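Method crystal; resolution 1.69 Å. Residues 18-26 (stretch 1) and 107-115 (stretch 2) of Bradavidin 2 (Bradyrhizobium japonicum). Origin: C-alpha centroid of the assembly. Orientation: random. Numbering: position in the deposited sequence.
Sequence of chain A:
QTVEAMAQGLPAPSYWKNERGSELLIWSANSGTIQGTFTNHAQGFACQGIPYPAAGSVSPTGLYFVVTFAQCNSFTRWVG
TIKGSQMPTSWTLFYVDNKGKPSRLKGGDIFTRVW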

# COMPACT_ATOMS: atom_id res chain seq x y z
N ASN A 18 -7.55 -3.07 3.49
CA ASN A 18 -6.95 -4.12 4.31
C ASN A 18 -7.71 -4.20 5.62
O ASN A 18 -8.64 -3.43 5.82
N GLU A 19 -7.31 -5.11 6.50
CA GLU A 19 -8.08 -5.38 7.71
C GLU A 19 -8.02 -4.21 8.70
O GLU A 19 -8.92 -4.09 9.54
N ARG A 20 -7.02 -3.33 8.56
CA ARG A 20 -6.88 -2.13 9.40
C ARG A 20 -7.69 -0.93 8.85
O ARG A 20 -7.70 0.15 9.46
N GLY A 21 -8.31 -1.09 7.67
CA GLY A 21 -9.11 -0.03 7.05
C GLY A 21 -8.37 0.95 6.15
O GLY A 21 -8.93 1.99 5.76
N SER A 22 -7.12 0.65 5.83
CA SER A 22 -6.38 1.44 4.85
C SER A 22 -6.96 1.18 3.47
O SER A 22 -7.49 0.10 3.22
N GLU A 23 -6.92 2.21 2.62
CA GLU A 23 -7.55 2.18 1.31
C GLU A 23 -6.51 2.22 0.21
O GLU A 23 -5.59 3.03 0.25
N LEU A 24 -6.75 1.43 -0.84
CA LEU A 24 -5.90 1.40 -2.00
C LEU A 24 -6.78 1.56 -3.23
O LEU A 24 -7.55 0.67 -3.55
N LEU A 25 -6.66 2.72 -3.89
CA LEU A 25 -7.42 2.97 -5.13
C LEU A 25 -6.49 2.80 -6.32
O LEU A 25 -5.44 3.43 -6.41
N ILE A 26 -6.85 1.90 -7.24
CA ILE A 26 -6.01 1.65 -8.40
C ILE A 26 -6.62 2.36 -9.58
O ILE A 26 -7.77 2.10 -9.95
N GLY A 107 5.57 -6.93 8.46
CA GLY A 107 4.22 -7.37 8.77
C GLY A 107 3.53 -7.93 7.56
O GLY A 107 4.17 -8.15 6.54
N GLY A 108 2.25 -8.26 7.71
CA GLY A 108 1.46 -8.78 6.58
C GLY A 108 0.12 -8.06 6.49
O GLY A 108 -0.36 -7.52 7.48
N ASP A 109 -0.47 -8.04 5.29
CA ASP A 109 -1.80 -7.45 5.10
C ASP A 109 -2.50 -8.28 4.07
O ASP A 109 -1.87 -8.78 3.13
N ILE A 110 -3.82 -8.39 4.19
CA ILE A 110 -4.60 -8.88 3.04
C ILE A 110 -5.55 -7.75 2.63
O ILE A 110 -6.38 -7.29 3.44
N PHE A 111 -5.42 -7.30 1.39
CA PHE A 111 -6.34 -6.32 0.84
C PHE A 111 -7.45 -7.12 0.17
O PHE A 111 -7.17 -8.09 -0.52
N THR A 112 -8.67 -6.67 0.36
CA THR A 112 -9.83 -7.31 -0.25
C THR A 112 -10.46 -6.31 -1.18
O THR A 112 -10.60 -5.13 -0.82
N ARG A 113 -10.80 -6.75 -2.39
CA ARG A 113 -11.44 -5.87 -3.34
C ARG A 113 -12.86 -5.47 -2.91
O ARG A 113 -13.68 -6.32 -2.52
N VAL A 114 -13.11 -4.16 -2.92
CA VAL A 114 -14.40 -3.59 -2.57
C VAL A 114 -15.22 -3.28 -3.81
O VAL A 114 -16.42 -3.63 -3.88
N TRP A 115 -14.60 -2.63 -4.79
CA TRP A 115 -15.18 -2.50 -6.12
C TRP A 115 -14.13 -2.56 -7.23
O TRP A 115 -14.46 -2.61 -8.41
OXT TRP A 115 -12.91 -2.59 -6.99

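Side-chain packing between residues 18-26 and 107-115 of Bradavidin 2, a contact that buries 478 Å² in all and centres on Phe111, Asn18 and Asp109. The backbones come close where Asn18 meets Phe111, their CA atoms 4.2 Å apart, and Asn18 opens a type I turn that runs to Gly21. Phe111 is the residue most covered by the other stretch. Its CA-to-CB bond runs sideways, but chi1 near -70° (m) and chi2 of 82° bring the ring closer, so that Asn18 CB lies over one face, 3.9 Å from the ring centroid and 14° off its normal, a CH-pi contact. Leu24, one of the residues whose CB points toward the other stretch, adds an apolar contact to the same ring, CB of Leu24 to CE2 of Phe111 at 4.3 Å; its side chain is t at chi1 and p at chi2.

Asn18, buried and in the p rotamer (66°), uses both ends of its amide. Its OD1 accepts from Ser22 N at 2.9 Å and, weakly, from Arg20 N at 3.2 Å, which ties the side chain into its own turn. Its ND2 reaches across to Asp109 OD2 at 3.2 Å in a weak hydrogen bond, and its CA makes a CA-H...O contact of 3.3 Å with Ile110 O.

Asp109 (chi1 -90°, m) sets out sideways, yet its carboxylate ends among stretch 1 side chains. OD2 meets Asn18 and is also bonded elsewhere in the structure. OD1 takes a salt bridge from Arg20, with Arg20 NH2 to Asp109 OD1 at 2.8 Å and a weak bond from Arg20 NE to the same OD1 at 2.9 Å; the oxygen sits at the guanidinium edge, near its plane. Arg20 starts m, t and then leaves the wells at chi3 (-142°); its CA-to-CB bond runs sideways, but its end comes nearer, to the acid. Glu19 OE2 also stands 3.3 Å from Asp109 OD1, a close pair of like charges, and the salt bridge sets the positive charge of Arg20 against that same oxygen of Asp109. Glu19 (p, m) is held there by the backbone: Ile110 N donates to Glu19 OE2 at 2.9 Å and weakly to Glu19 OE1 at 3.4 Å.

A separate apolar touch lies toward the C-terminus. Leu25, off-well at chi1 (-149°), brings CD2 to 3.6 Å from CH2 of Trp115, whose CA-to-CB bond runs sideways but whose indole, in the p rotamer (56°), comes nearer to stretch 1. Glu23 points away, and Gly21, with phi/psi of 88/10, takes no part; a CB there would jam against the preceding carbonyl oxygen.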

# COMPACT_ATOMS: atom_id res chain seq x y z
CB ASN A 18 -5.43 -3.92 4.50
CG ASN A 18 -5.08 -2.67 5.30
OD1 ASN A 18 -5.95 -2.05 5.88
ND2 ASN A 18 -3.78 -2.29 5.30
CB GLU A 19 -7.69 -6.74 8.34
CG GLU A 19 -6.18 -7.01 8.45
CD GLU A 19 -5.55 -7.65 7.19
OE1 GLU A 19 -5.63 -8.91 7.00
OE2 GLU A 19 -4.92 -6.89 6.42
CB ARG A 20 -5.40 -1.70 9.51
CG ARG A 20 -4.39 -2.83 9.76
CD ARG A 20 -2.95 -2.34 9.58
NE ARG A 20 -2.09 -3.33 8.93
CZ ARG A 20 -1.27 -4.18 9.56
NH1 ARG A 20 -1.16 -4.19 10.90
NH2 ARG A 20 -0.54 -5.03 8.85
CB SER A 22 -4.89 1.07 4.90
OG SER A 22 -4.34 1.60 6.12
CB GLU A 23 -8.39 3.45 1.09
CG GLU A 23 -9.67 3.62 1.93
CD GLU A 23 -10.29 4.96 1.59
OE1 GLU A 23 -9.74 6.00 2.03
OE2 GLU A 23 -11.29 5.00 0.85
CB LEU A 24 -5.14 0.06 -2.07
CG LEU A 24 -4.26 -0.18 -3.31
CD1 LEU A 24 -3.18 0.91 -3.49
CD2 LEU A 24 -3.64 -1.58 -3.29
CB LEU A 25 -7.97 4.41 -5.10
CG LEU A 25 -9.26 4.86 -5.75
CD1 LEU A 25 -9.08 6.34 -6.18
CD2 LEU A 25 -9.80 3.95 -6.87
CB ILE A 26 -5.91 0.12 -8.72
CG1 ILE A 26 -5.45 -0.68 -7.49
CG2 ILE A 26 -4.98 -0.10 -9.90
CD1 ILE A 26 -4.01 -0.37 -7.02
CB ASP A 109 -1.70 -6.04 4.49
CG ASP A 109 -1.60 -4.93 5.52
OD1 ASP A 109 -2.17 -5.08 6.63
OD2 ASP A 109 -1.01 -3.87 5.17
CB ILE A 110 -5.40 -10.19 3.35
CG1 ILE A 110 -4.47 -11.26 3.92
CG2 ILE A 110 -6.17 -10.66 2.09
CD1 ILE A 110 -5.20 -12.57 4.37
CB PHE A 111 -5.65 -5.45 -0.18
CG PHE A 111 -4.65 -4.52 0.43
CD1 PHE A 111 -3.36 -4.97 0.74
CD2 PHE A 111 -5.01 -3.20 0.73
CE1 PHE A 111 -2.42 -4.11 1.35
CE2 PHE A 111 -4.08 -2.31 1.33
CZ PHE A 111 -2.77 -2.76 1.62
CB THR A 112 -10.82 -7.71 0.85
OG1 THR A 112 -10.22 -8.74 1.63
CG2 THR A 112 -12.10 -8.27 0.24
CB ARG A 113 -11.34 -6.39 -4.80
CG ARG A 113 -12.34 -5.69 -5.74
CD ARG A 113 -11.77 -5.13 -7.02
NE ARG A 113 -11.83 -6.06 -8.11
CZ ARG A 113 -12.20 -5.80 -9.37
NH1 ARG A 113 -12.61 -4.60 -9.80
NH2 ARG A 113 -12.17 -6.80 -10.22
CB VAL A 114 -14.23 -2.32 -1.70
CG1 VAL A 114 -15.59 -1.73 -1.35
CG2 VAL A 114 -13.47 -2.68 -0.43
CB TRP A 115 -16.09 -1.26 -6.25
CG TRP A 115 -15.50 0.08 -5.92
CD1 TRP A 115 -15.70 0.79 -4.78
CD2 TRP A 115 -14.66 0.88 -6.75
NE1 TRP A 115 -15.03 1.99 -4.84
CE2 TRP A 115 -14.39 2.07 -6.04
CE3 TRP A 115 -14.12 0.71 -8.02
CZ2 TRP A 115 -13.58 3.09 -6.57
CZ3 TRP A 115 -13.31 1.72 -8.55
CH2 TRP A 115 -13.06 2.90 -7.82